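Long-range contacts in ankyrin repeat family protein (Enterococcus faecalis, PDB 3HRA), which is of unknown function but, as an ankyrin-repeat protein built of stacked helical pairs, probably serves as a scaffold for binding other proteins: residues D27-D33 against R61-L67; A95-L99 against D128-D132; Y105-I111 against F135-F139; V148-G153 against K188-I193. All coordinates share one frame; numbering follows the deposited sequence.

Contact 1 of 4, residues D27-D33 against R61-L67; sequences DTTYQVD and RGADINL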
loop_
_atom_site.group_PDB
_atom_site.type_symbol
_atom_site.label_atom_id
_atom_site.label_comp_id
_atom_site.label_asym_id
_atom_site.label_seq_id
_atom_site.Cartn_x
_atom_site.Cartn_y
_atom_site.Cartn_z
ATOM N N ASP A 27 23.486 18.109 2.299
ATOM C CA ASP A 27 23.381 19.314 1.474
ATOM C C ASP A 27 21.955 19.852 1.539
ATOM O O ASP A 27 21.025 19.266 0.968
ATOM C CB ASP A 27 23.783 18.987 0.030
ATOM C CG ASP A 27 23.452 20.111 -0.957
ATOM O OD1 ASP A 27 23.190 21.254 -0.524
ATOM O OD2 ASP A 27 23.449 19.838 -2.178
ATOM N N THR A 28 21.794 20.973 2.250
ATOM C CA THR A 28 20.476 21.535 2.554
ATOM C C THR A 28 19.754 22.064 1.320
ATOM O O THR A 28 18.559 22.324 1.374
ATOM C CB THR A 28 20.574 22.694 3.582
ATOM O OG1 THR A 28 21.386 23.745 3.046
ATOM C CG2 THR A 28 21.193 22.208 4.876
ATOM N N THR A 29 20.501 22.244 0.231
ATOM C CA THR A 29 19.952 22.765 -1.021
ATOM C C THR A 29 19.458 21.650 -1.937
ATOM O O THR A 29 18.796 21.924 -2.937
ATOM C CB THR A 29 20.989 23.629 -1.803
ATOM O OG1 THR A 29 22.015 22.797 -2.370
ATOM C CG2 THR A 29 21.638 24.675 -0.891
ATOM N N TYR A 30 19.771 20.395 -1.605
ATOM C CA TYR A 30 19.442 19.287 -2.514
ATOM C C TYR A 30 17.924 19.063 -2.698
ATOM O O TYR A 30 17.168 18.985 -1.729
ATOM C CB TYR A 30 20.130 17.968 -2.094
ATOM C CG TYR A 30 20.300 17.024 -3.266
ATOM C CD1 TYR A 30 21.493 16.987 -3.975
ATOM C CD2 TYR A 30 19.254 16.204 -3.694
ATOM C CE1 TYR A 30 21.657 16.140 -5.054
ATOM C CE2 TYR A 30 19.403 15.368 -4.784
ATOM C CZ TYR A 30 20.604 15.341 -5.459
ATOM O OH TYR A 30 20.772 14.513 -6.548
ATOM N N GLN A 31 17.489 18.956 -3.952
ATOM C CA GLN A 31 16.092 18.674 -4.258
ATOM C C GLN A 31 15.887 17.157 -4.201
ATOM O O GLN A 31 16.298 16.428 -5.114
ATOM C CB GLN A 31 15.753 19.190 -5.659
ATOM C CG GLN A 31 14.315 19.682 -5.810
ATOM C CD GLN A 31 13.320 18.571 -6.075
ATOM O OE1 GLN A 31 12.695 18.029 -5.138
ATOM N NE2 GLN A 31 13.153 18.222 -7.362
ATOM N N VAL A 32 15.250 16.675 -3.135
ATOM C CA VAL A 32 15.246 15.230 -2.873
ATOM C C VAL A 32 14.313 14.429 -3.792
ATOM O O VAL A 32 14.423 13.206 -3.898
ATOM C CB VAL A 32 14.900 14.910 -1.395
ATOM C CG1 VAL A 32 15.910 15.577 -0.454
ATOM C CG2 VAL A 32 13.474 15.353 -1.057
ATOM N N ASP A 33 13.373 15.117 -4.421
ATOM C CA ASP A 33 12.388 14.426 -5.244
ATOM C C ASP A 33 12.663 14.504 -6.752
ATOM O O ASP A 33 11.741 14.548 -7.554
ATOM C CB ASP A 33 10.981 14.917 -4.925
ATOM C CG ASP A 33 10.429 14.309 -3.637
ATOM O OD1 ASP A 33 10.796 13.175 -3.283
ATOM O OD2 ASP A 33 9.625 14.975 -2.979
ATOM N N ARG A 61 13.898 14.218 5.391
ATOM C CA ARG A 61 14.346 15.376 4.609
ATOM C C ARG A 61 13.255 15.954 3.714
ATOM O O ARG A 61 13.531 16.790 2.865
ATOM C CB ARG A 61 15.565 15.024 3.754
ATOM C CG ARG A 61 16.890 15.273 4.438
ATOM C CD ARG A 61 17.238 16.763 4.453
ATOM N NE ARG A 61 18.030 17.178 3.294
ATOM C CZ ARG A 61 17.543 17.842 2.250
ATOM N NH1 ARG A 61 16.258 18.156 2.202
ATOM N NH2 ARG A 61 18.338 18.192 1.246
ATOM N N GLY A 62 12.028 15.480 3.885
ATOM C CA GLY A 62 10.879 16.076 3.211
ATOM C C GLY A 62 10.439 15.447 1.896
ATOM O O GLY A 62 9.666 16.052 1.162
ATOM N N ALA A 63 10.911 14.236 1.603
ATOM C CA ALA A 63 10.514 13.528 0.386
ATOM C C ALA A 63 8.990 13.339 0.353
ATOM O O ALA A 63 8.361 13.062 1.373
ATOM C CB ALA A 63 11.230 12.167 0.287
ATOM N N ASP A 64 8.403 13.506 -0.822
ATOM C CA ASP A 64 6.946 13.445 -0.966
ATOM C C ASP A 64 6.496 11.993 -1.080
ATOM O O ASP A 64 6.807 11.328 -2.071
ATOM C CB ASP A 64 6.554 14.215 -2.221
ATOM C CG ASP A 64 5.051 14.350 -2.392
ATOM O OD1 ASP A 64 4.272 13.762 -1.612
ATOM O OD2 ASP A 64 4.661 15.073 -3.331
ATOM N N ILE A 65 5.781 11.493 -0.064
ATOM C CA ILE A 65 5.358 10.098 -0.066
ATOM C C ILE A 65 4.227 9.856 -1.076
ATOM O O ILE A 65 3.863 8.718 -1.358
ATOM C CB ILE A 65 4.918 9.603 1.340
ATOM C CG1 ILE A 65 3.677 10.365 1.821
ATOM C CG2 ILE A 65 6.081 9.705 2.354
ATOM C CD1 ILE A 65 2.881 9.643 2.890
ATOM N N ASN A 66 3.699 10.934 -1.641
ATOM C CA ASN A 66 2.561 10.833 -2.557
ATOM C C ASN A 66 2.913 11.065 -4.036
ATOM O O ASN A 66 2.031 11.118 -4.881
ATOM C CB ASN A 66 1.450 11.812 -2.126
ATOM C CG ASN A 66 0.954 11.534 -0.727
ATOM O OD1 ASN A 66 0.480 10.450 -0.449
ATOM N ND2 ASN A 66 1.070 12.523 0.171
ATOM N N LEU A 67 4.193 11.196 -4.347
ATOM C CA LEU A 67 4.597 11.513 -5.721
ATOM C C LEU A 67 4.567 10.229 -6.544
ATOM O O LEU A 67 5.404 9.346 -6.357
ATOM C CB LEU A 67 5.994 12.151 -5.735
ATOM C CG LEU A 67 6.402 12.903 -7.020
ATOM C CD1 LEU A 67 7.640 13.765 -6.811
ATOM C CD2 LEU A 67 6.624 11.971 -8.206
HETATM O O HOH W 1 9.253 10.889 -3.155
HETATM O O HOH W 2 10.558 17.458 -1.683
#
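D33 and D64 meet at about a right angle, carboxylate planes 50° apart, where two successive loops of the ankyrin stack run past each other after helices 18-25 and 52-60. D64 N donates to D33 OD2 at 2.9 Å, arriving on its syn lone pair, while the bond to the other oxygen is long and weak. The D33 side chain thus bonds the backbone of the next loop, and the like-charged D64 carboxylate turns aside, its OD2 5.0 Å from D33 OD2. With CG anti to the backbone N (chi1 -174°), D64 turns OD1 onward to accept from N66 N, an Asx turn. V32 fills the middle of the contact with its two methyls split: CG2 rests on A63, 3.8 Å from A63 CA, and CG1 lies over one face of the R61 guanidinium, offset toward its rim. That guanidinium has carbonyls at its edge. R61 NH2 donates to Y30 O at 3.3 Å, with a weaker, bent bond to D27 O, and R61 NE reaches L25 O at the end of helix 18-25, so the bent arginine chain spans back to the preceding helical pair. G62, the C-prime residue of a Schellman motif, ends helix 52-60 just before A63. Two waters complete the D33 carboxylate: one joins OD1 to D64 O, and the other donates to D33 OD2 at 3.0 Å and to G62 O.

Contact 2 of 4, residues A95-L99 against D128-D132; sequences ATPDL and DGRED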
loop_
_atom_site.group_PDB
_atom_site.type_symbol
_atom_site.label_atom_id
_atom_site.label_comp_id
_atom_site.label_asym_id
_atom_site.label_seq_id
_atom_site.Cartn_x
_atom_site.Cartn_y
_atom_site.Cartn_z
ATOM N N ALA A 95 4.570 11.453 7.950
ATOM C CA ALA A 95 4.153 12.076 6.703
ATOM C C ALA A 95 2.634 12.062 6.603
ATOM O O ALA A 95 1.946 11.517 7.473
ATOM C CB ALA A 95 4.791 11.357 5.517
ATOM N N THR A 96 2.104 12.664 5.545
ATOM C CA THR A 96 0.656 12.804 5.401
ATOM C C THR A 96 0.230 12.198 4.070
ATOM O O THR A 96 0.461 12.778 3.015
ATOM C CB THR A 96 0.200 14.295 5.446
ATOM O OG1 THR A 96 0.602 14.899 6.681
ATOM C CG2 THR A 96 -1.335 14.403 5.296
ATOM N N PRO A 97 -0.386 11.017 4.115
ATOM C CA PRO A 97 -0.831 10.371 2.868
ATOM C C PRO A 97 -1.920 11.179 2.186
ATOM O O PRO A 97 -2.768 11.776 2.858
ATOM C CB PRO A 97 -1.408 9.035 3.351
ATOM C CG PRO A 97 -0.754 8.794 4.700
ATOM C CD PRO A 97 -0.565 10.159 5.299
ATOM N N ASP A 98 -1.876 11.216 0.861
ATOM C CA ASP A 98 -2.895 11.899 0.056
ATOM C C ASP A 98 -3.897 10.857 -0.422
ATOM O O ASP A 98 -3.616 10.093 -1.351
ATOM C CB ASP A 98 -2.247 12.604 -1.155
ATOM C CG ASP A 98 -3.256 13.412 -2.000
ATOM O OD1 ASP A 98 -4.481 13.229 -1.844
ATOM O OD2 ASP A 98 -2.807 14.224 -2.845
ATOM N N LEU A 99 -5.079 10.831 0.177
ATOM C CA LEU A 99 -6.034 9.788 -0.169
ATOM C C LEU A 99 -6.840 10.060 -1.451
ATOM O O LEU A 99 -7.727 9.272 -1.813
ATOM C CB LEU A 99 -6.954 9.477 1.017
ATOM C CG LEU A 99 -6.285 9.116 2.348
ATOM C CD1 LEU A 99 -7.322 8.545 3.290
ATOM C CD2 LEU A 99 -5.150 8.137 2.153
ATOM N N ASP A 128 -4.425 3.269 12.016
ATOM C CA ASP A 128 -3.986 4.667 11.912
ATOM C C ASP A 128 -3.781 5.169 10.477
ATOM O O ASP A 128 -2.872 5.969 10.216
ATOM C CB ASP A 128 -2.698 4.902 12.727
ATOM C CG ASP A 128 -2.947 4.962 14.241
ATOM O OD1 ASP A 128 -3.959 5.563 14.676
ATOM O OD2 ASP A 128 -2.121 4.402 14.994
ATOM N N GLY A 129 -4.661 4.740 9.578
ATOM C CA GLY A 129 -4.515 5.011 8.160
ATOM C C GLY A 129 -5.456 6.013 7.501
ATOM O O GLY A 129 -5.052 6.656 6.525
ATOM N N ARG A 130 -6.689 6.145 7.996
ATOM C CA ARG A 130 -7.652 7.085 7.413
ATOM C C ARG A 130 -8.331 6.492 6.178
ATOM O O ARG A 130 -9.364 6.991 5.711
ATOM C CB ARG A 130 -6.947 8.401 7.060
ATOM C CG ARG A 130 -7.852 9.626 7.012
ATOM C CD ARG A 130 -7.097 10.814 6.428
ATOM N NE ARG A 130 -5.770 10.960 7.016
ATOM C CZ ARG A 130 -4.727 11.521 6.402
ATOM N NH1 ARG A 130 -4.846 11.983 5.158
ATOM N NH2 ARG A 130 -3.554 11.607 7.041
ATOM N N GLU A 131 -7.737 5.423 5.650
ATOM C CA GLU A 131 -8.295 4.691 4.512
ATOM C C GLU A 131 -9.741 4.260 4.805
ATOM O O GLU A 131 -10.046 3.794 5.892
ATOM C CB GLU A 131 -7.447 3.448 4.221
ATOM C CG GLU A 131 -5.959 3.734 3.961
ATOM C CD GLU A 131 -5.708 4.254 2.567
ATOM O OE1 GLU A 131 -6.667 4.239 1.768
ATOM O OE2 GLU A 131 -4.566 4.690 2.268
ATOM N N ASP A 132 -10.629 4.441 3.831
ATOM C CA ASP A 132 -12.015 4.001 3.938
ATOM C C ASP A 132 -12.051 2.489 3.706
ATOM O O ASP A 132 -11.650 2.010 2.650
ATOM C CB ASP A 132 -12.829 4.739 2.871
ATOM C CG ASP A 132 -14.283 4.303 2.806
ATOM O OD1 ASP A 132 -14.722 3.451 3.615
ATOM O OD2 ASP A 132 -14.987 4.829 1.908
#
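P97 O receives R130 NH1 at 3.1 Å, a weak bond with an N-H...O angle of 133°, which is the polar link between two consecutive loops of the ankyrin stack, those following helices 85-94 and 119-128. The arginine reaches across in a largely extended chain that bends at chi3: CG is anti to the backbone N (chi1 -155°), which sends the side chain toward the loop at 95-99. Its other terminal nitrogen, NH2, lies 3.8 Å from P97 CD, and T96 CG2 sits at the guanidinium edge, near its plane. L99 supplies the apolar half of the contact with its two methyls divided between neighbouring residues. CD1 packs along the aliphatic part of R130, 3.8 Å from R130 CB and at similar range from CG and CD, and also touches the carbonyl, at 3.5 Å from R130 O. The arginine thus uses its methylenes for L99 and its charged end for P97. R130 has positive phi (81°) and is the first residue after helix 119-128 to leave helical geometry. E131 turns its bent chain toward the same leucine, although its carboxylate is held by Y76 through a hydrogen bond from the tyrosine OH to OE2; that oxygen lies 3.5 Å from L99 CD2.

Contact 3 of 4, residues Y105-I111 against F135-F139; sequences YGGNALI and FQNDF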
loop_
_atom_site.group_PDB
_atom_site.type_symbol
_atom_site.label_atom_id
_atom_site.label_comp_id
_atom_site.label_asym_id
_atom_site.label_seq_id
_atom_site.Cartn_x
_atom_site.Cartn_y
_atom_site.Cartn_z
ATOM N N TYR A 105 -5.176 0.848 -10.821
ATOM C CA TYR A 105 -6.489 0.202 -10.935
ATOM C C TYR A 105 -7.554 0.985 -10.182
ATOM O O TYR A 105 -8.670 0.506 -9.988
ATOM C CB TYR A 105 -6.445 -1.238 -10.421
ATOM C CG TYR A 105 -5.416 -2.076 -11.127
ATOM C CD1 TYR A 105 -4.355 -2.636 -10.431
ATOM C CD2 TYR A 105 -5.493 -2.286 -12.502
ATOM C CE1 TYR A 105 -3.388 -3.399 -11.095
ATOM C CE2 TYR A 105 -4.546 -3.033 -13.164
ATOM C CZ TYR A 105 -3.504 -3.591 -12.459
ATOM O OH TYR A 105 -2.566 -4.343 -13.131
ATOM N N GLY A 106 -7.192 2.189 -9.751
ATOM C CA GLY A 106 -8.131 3.057 -9.051
ATOM C C GLY A 106 -8.316 2.691 -7.596
ATOM O O GLY A 106 -9.286 3.117 -6.959
ATOM N N GLY A 107 -7.390 1.887 -7.076
ATOM C CA GLY A 107 -7.436 1.457 -5.694
ATOM C C GLY A 107 -6.603 2.337 -4.763
ATOM O O GLY A 107 -5.907 3.266 -5.194
ATOM N N ASN A 108 -6.681 2.034 -3.472
ATOM C CA ASN A 108 -5.901 2.724 -2.442
ATOM C C ASN A 108 -4.751 1.843 -1.934
ATOM O O ASN A 108 -4.326 0.918 -2.626
ATOM C CB ASN A 108 -6.826 3.111 -1.283
ATOM C CG ASN A 108 -7.554 1.918 -0.689
ATOM O OD1 ASN A 108 -7.318 0.763 -1.073
ATOM N ND2 ASN A 108 -8.464 2.190 0.245
ATOM N N ALA A 109 -4.242 2.117 -0.733
ATOM C CA ALA A 109 -3.208 1.244 -0.171
ATOM C C ALA A 109 -3.750 -0.049 0.446
ATOM O O ALA A 109 -3.062 -1.074 0.450
ATOM C CB ALA A 109 -2.326 2.004 0.834
ATOM N N LEU A 110 -4.986 -0.003 0.938
ATOM C CA LEU A 110 -5.579 -1.101 1.715
ATOM C C LEU A 110 -6.085 -2.276 0.855
ATOM O O LEU A 110 -5.907 -3.433 1.206
ATOM C CB LEU A 110 -6.714 -0.540 2.580
ATOM C CG LEU A 110 -7.483 -1.463 3.528
ATOM C CD1 LEU A 110 -6.551 -2.241 4.422
ATOM C CD2 LEU A 110 -8.471 -0.652 4.375
ATOM N N ILE A 111 -6.719 -1.973 -0.274
ATOM C CA ILE A 111 -7.208 -3.028 -1.155
ATOM C C ILE A 111 -6.115 -4.028 -1.567
ATOM O O ILE A 111 -6.277 -5.222 -1.358
ATOM C CB ILE A 111 -7.959 -2.466 -2.377
ATOM C CG1 ILE A 111 -9.251 -1.769 -1.910
ATOM C CG2 ILE A 111 -8.286 -3.590 -3.344
ATOM C CD1 ILE A 111 -10.010 -1.010 -3.027
ATOM N N PHE A 135 -13.765 1.405 0.505
ATOM C CA PHE A 135 -13.361 2.015 -0.752
ATOM C C PHE A 135 -13.412 0.964 -1.852
ATOM O O PHE A 135 -13.205 -0.223 -1.595
ATOM C CB PHE A 135 -11.940 2.569 -0.632
ATOM C CG PHE A 135 -11.530 3.428 -1.800
ATOM C CD1 PHE A 135 -12.035 4.710 -1.931
ATOM C CD2 PHE A 135 -10.655 2.947 -2.770
ATOM C CE1 PHE A 135 -11.664 5.517 -3.020
ATOM C CE2 PHE A 135 -10.275 3.743 -3.848
ATOM C CZ PHE A 135 -10.780 5.030 -3.968
ATOM N N GLN A 136 -13.727 1.386 -3.070
ATOM C CA GLN A 136 -13.765 0.473 -4.209
ATOM C C GLN A 136 -12.822 0.911 -5.307
ATOM O O GLN A 136 -12.674 2.114 -5.581
ATOM C CB GLN A 136 -15.178 0.403 -4.791
ATOM C CG GLN A 136 -16.180 -0.365 -3.929
ATOM C CD GLN A 136 -17.586 -0.267 -4.485
ATOM O OE1 GLN A 136 -18.077 -1.180 -5.160
ATOM N NE2 GLN A 136 -18.243 0.847 -4.209
ATOM N N ASN A 137 -12.204 -0.058 -5.969
ATOM C CA ASN A 137 -11.379 0.254 -7.137
ATOM C C ASN A 137 -12.186 0.247 -8.443
ATOM O O ASN A 137 -13.429 0.236 -8.407
ATOM C CB ASN A 137 -10.122 -0.633 -7.208
ATOM C CG ASN A 137 -10.430 -2.138 -7.321
ATOM O OD1 ASN A 137 -9.609 -2.966 -6.909
ATOM N ND2 ASN A 137 -11.585 -2.494 -7.867
ATOM N N ASP A 138 -11.491 0.275 -9.585
ATOM C CA ASP A 138 -12.155 0.432 -10.893
ATOM C C ASP A 138 -13.087 -0.725 -11.231
ATOM O O ASP A 138 -14.005 -0.570 -12.043
ATOM C CB ASP A 138 -11.147 0.583 -12.041
ATOM C CG ASP A 138 -10.506 1.946 -12.080
ATOM O OD1 ASP A 138 -9.535 2.106 -12.845
ATOM O OD2 ASP A 138 -10.960 2.856 -11.346
ATOM N N PHE A 139 -12.834 -1.873 -10.608
ATOM C CA PHE A 139 -13.638 -3.066 -10.804
ATOM C C PHE A 139 -14.809 -3.142 -9.839
ATOM O O PHE A 139 -15.610 -4.065 -9.934
ATOM C CB PHE A 139 -12.773 -4.330 -10.662
ATOM C CG PHE A 139 -11.464 -4.243 -11.389
ATOM C CD1 PHE A 139 -11.410 -4.414 -12.767
ATOM C CD2 PHE A 139 -10.287 -3.994 -10.703
ATOM C CE1 PHE A 139 -10.209 -4.329 -13.447
ATOM C CE2 PHE A 139 -9.071 -3.904 -11.384
ATOM C CZ PHE A 139 -9.037 -4.076 -12.754
HETATM O O HOH W 3 -11.507 4.431 -7.190
#
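The backbone pairing is carried by D138 N, which donates to Y105 O at 2.9 Å with an N-H...O angle of 159°, the donor approaching nearly along the C=O axis. One residue further, G106 O takes a CA-H...O contact from N137 CA at 3.6 Å. A water donates to both G106 O and Q136 O, bridging the two acceptors. N108 has CG in the crowded position between backbone N and carbonyl carbon (chi1 57°), from where OD1 caps helix 110-115 by accepting from I111 N at 2.9 Å. The closest CA pair is G107 and N137, 4.4 Å apart, and G106 has no side chain on the side where D138 OD2 comes within 3.6 Å of G106 CA. Such pairing of successive loops is characteristic of ankyrin repeats, whose hairpin loops line up side by side; here it joins the loop before helix 110-115 to the one before helix 143-149. Aromatic contacts flank it. F135 presents its ring edge to G106 O, with CE2 3.3 Å away, and I111 CD1 meets the same ring near its plane. N108 and F135 run alongside each other in opposite senses, N108 ND2 against F135 CB, amide and ring planes 28° apart. The rings of Y105 and F139 meet obliquely, centroids 6.0 Å apart, with F139 CE2 against Y105 CB.

Contact 4 of 4, residues V148-G153 against K188-I193; sequences VGLREG and KGYTEI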
loop_
_atom_site.group_PDB
_atom_site.type_symbol
_atom_site.label_atom_id
_atom_site.label_comp_id
_atom_site.label_asym_id
_atom_site.label_seq_id
_atom_site.Cartn_x
_atom_site.Cartn_y
_atom_site.Cartn_z
ATOM N N VAL A 148 -11.407 -12.295 -0.578
ATOM C CA VAL A 148 -12.221 -13.502 -0.737
ATOM C C VAL A 148 -12.159 -14.072 -2.155
ATOM O O VAL A 148 -11.841 -15.244 -2.346
ATOM C CB VAL A 148 -13.697 -13.239 -0.393
ATOM C CG1 VAL A 148 -14.551 -14.475 -0.744
ATOM C CG2 VAL A 148 -13.838 -12.913 1.092
ATOM N N GLY A 149 -12.436 -13.227 -3.147
ATOM C CA GLY A 149 -12.688 -13.695 -4.501
ATOM C C GLY A 149 -11.472 -13.889 -5.377
ATOM O O GLY A 149 -11.482 -14.702 -6.308
ATOM N N LEU A 150 -10.415 -13.144 -5.098
ATOM C CA LEU A 150 -9.253 -13.179 -5.965
ATOM C C LEU A 150 -8.213 -14.168 -5.471
ATOM O O LEU A 150 -7.271 -14.474 -6.185
ATOM C CB LEU A 150 -8.642 -11.790 -6.109
ATOM C CG LEU A 150 -9.266 -10.900 -7.196
ATOM C CD1 LEU A 150 -10.778 -10.874 -7.128
ATOM C CD2 LEU A 150 -8.703 -9.488 -7.117
ATOM N N ARG A 151 -8.395 -14.671 -4.254
ATOM C CA ARG A 151 -7.352 -15.466 -3.605
ATOM C C ARG A 151 -7.803 -16.889 -3.265
ATOM O O ARG A 151 -8.864 -17.333 -3.685
ATOM C CB ARG A 151 -6.822 -14.742 -2.361
ATOM C CG ARG A 151 -6.228 -13.355 -2.670
ATOM C CD ARG A 151 -5.101 -13.395 -3.717
ATOM N NE ARG A 151 -4.040 -14.349 -3.386
ATOM C CZ ARG A 151 -2.735 -14.127 -3.540
ATOM N NH1 ARG A 151 -2.296 -12.960 -3.999
ATOM N NH2 ARG A 151 -1.858 -15.074 -3.214
ATOM N N GLU A 152 -6.982 -17.581 -2.476
ATOM C CA GLU A 152 -7.061 -19.036 -2.314
ATOM C C GLU A 152 -7.937 -19.549 -1.157
ATOM O O GLU A 152 -8.074 -20.760 -0.967
ATOM C CB GLU A 152 -5.642 -19.596 -2.176
ATOM C CG GLU A 152 -4.748 -19.344 -3.406
ATOM C CD GLU A 152 -4.364 -17.878 -3.596
ATOM O OE1 GLU A 152 -4.252 -17.150 -2.582
ATOM O OE2 GLU A 152 -4.169 -17.453 -4.762
ATOM N N GLY A 153 -8.506 -18.636 -0.379
ATOM C CA GLY A 153 -9.421 -19.004 0.690
ATOM C C GLY A 153 -8.799 -19.691 1.891
ATOM O O GLY A 153 -9.518 -20.266 2.717
ATOM N N LYS A 188 -16.889 -20.431 -4.848
ATOM C CA LYS A 188 -15.567 -21.042 -4.889
ATOM C C LYS A 188 -15.441 -22.189 -3.896
ATOM O O LYS A 188 -14.439 -22.894 -3.870
ATOM C CB LYS A 188 -14.514 -19.986 -4.616
ATOM C CG LYS A 188 -14.562 -18.852 -5.627
ATOM C CD LYS A 188 -13.344 -17.986 -5.561
ATOM C CE LYS A 188 -13.458 -16.875 -6.597
ATOM N NZ LYS A 188 -14.070 -17.356 -7.884
ATOM N N GLY A 189 -16.472 -22.365 -3.079
ATOM C CA GLY A 189 -16.468 -23.414 -2.073
ATOM C C GLY A 189 -15.576 -23.089 -0.888
ATOM O O GLY A 189 -15.067 -23.998 -0.238
ATOM N N TYR A 190 -15.404 -21.797 -0.593
ATOM C CA TYR A 190 -14.562 -21.375 0.534
ATOM C C TYR A 190 -15.346 -21.419 1.840
ATOM O O TYR A 190 -15.770 -20.388 2.369
ATOM C CB TYR A 190 -13.984 -19.973 0.298
ATOM C CG TYR A 190 -12.994 -19.896 -0.843
ATOM C CD1 TYR A 190 -12.580 -18.669 -1.339
ATOM C CD2 TYR A 190 -12.476 -21.054 -1.430
ATOM C CE1 TYR A 190 -11.670 -18.582 -2.383
ATOM C CE2 TYR A 190 -11.555 -20.978 -2.485
ATOM C CZ TYR A 190 -11.162 -19.740 -2.953
ATOM O OH TYR A 190 -10.264 -19.632 -4.005
ATOM N N THR A 191 -15.539 -22.634 2.345
ATOM C CA THR A 191 -16.390 -22.893 3.484
ATOM C C THR A 191 -16.079 -22.072 4.726
ATOM O O THR A 191 -16.989 -21.548 5.352
ATOM C CB THR A 191 -16.365 -24.394 3.876
ATOM O OG1 THR A 191 -16.551 -25.193 2.704
ATOM C CG2 THR A 191 -17.467 -24.682 4.857
ATOM N N GLU A 192 -14.810 -21.981 5.105
ATOM C CA GLU A 192 -14.456 -21.260 6.325
ATOM C C GLU A 192 -14.740 -19.765 6.206
ATOM O O GLU A 192 -15.210 -19.149 7.155
ATOM C CB GLU A 192 -12.996 -21.491 6.712
ATOM C CG GLU A 192 -12.645 -22.944 7.050
ATOM C CD GLU A 192 -13.386 -23.465 8.288
ATOM O OE1 GLU A 192 -13.697 -22.665 9.200
ATOM O OE2 GLU A 192 -13.654 -24.685 8.349
ATOM N N ILE A 193 -14.458 -19.187 5.041
ATOM C CA ILE A 193 -14.825 -17.800 4.791
ATOM C C ILE A 193 -16.338 -17.594 4.830
ATOM O O ILE A 193 -16.821 -16.630 5.435
ATOM C CB ILE A 193 -14.186 -17.262 3.481
ATOM C CG1 ILE A 193 -12.679 -17.130 3.696
ATOM C CG2 ILE A 193 -14.788 -15.922 3.086
ATOM C CD1 ILE A 193 -11.890 -16.697 2.463
HETATM O O HOH W 4 -12.232 -20.681 3.112
#
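Y190 OH donates to R151 O at 2.7 Å, in the carbonyl plane and on a lone pair, and the ring behind that hydroxyl is covered on both faces. On one, G153 CA makes a CH-pi contact over the centre, 3.8 Å from the ring centroid and 12° off the normal. On the opposite face K188 CB lies 3.6 Å above the plane, also centred, so the ring is sandwiched between a glycine backbone and a lysine methylene. V148 O sits in the ring plane at the edge, 3.3 Å from Y190 CE1. From the N-cap position of helix 191-198, Y190, with CG anti to its carbonyl carbon (chi1 -67°), reaches over to 148-153. Beyond the ring, K188 continues its chain along the end of helix 143-149 and brings CE to 3.0 Å from G149 O. I193 fills the inner side: its CG2 meets V148 CG2 at 3.7 Å, and its CD1 touches G153 CA. In this ankyrin stack these groups join the turn between helices 143-149 and 155-166 to the turn between helices 181-188 and 191-198. Further out, on the 148-153 turn, R151 grips E152 OE1 side-on through NE and NH2, with the carboxylate oxygen in the guanidinium plane, while its NH1 forms a salt bridge with E115. G153 and G189 both have positive phi, and G189 closes helix 181-188 in a Schellman motif. A water joins G153 O, at 2.8 Å, weakly to I193 N.

Overall arrangement
From the N terminus, contact 1 closes first, tying the loop after helix 18-25 to the loop after helix 52-60. Contact 2 opens beyond it and does the same between the loops after helices 85-94 and 119-128; N66 of contact 1 touches T96 and D98 there through probable hydrogen bonds, although the two are in series. Contact 3, joining the loop into helix 110-115 to that before helix 143-149, crosses contact 2, their segments alternating, and meets it where E131 packs on N108 and A109. Contact 4 follows in series, joining the turns of the last two helical pairs. Its centre lies about 43 Å from that of contact 1, on the opposite side of the chain's centre.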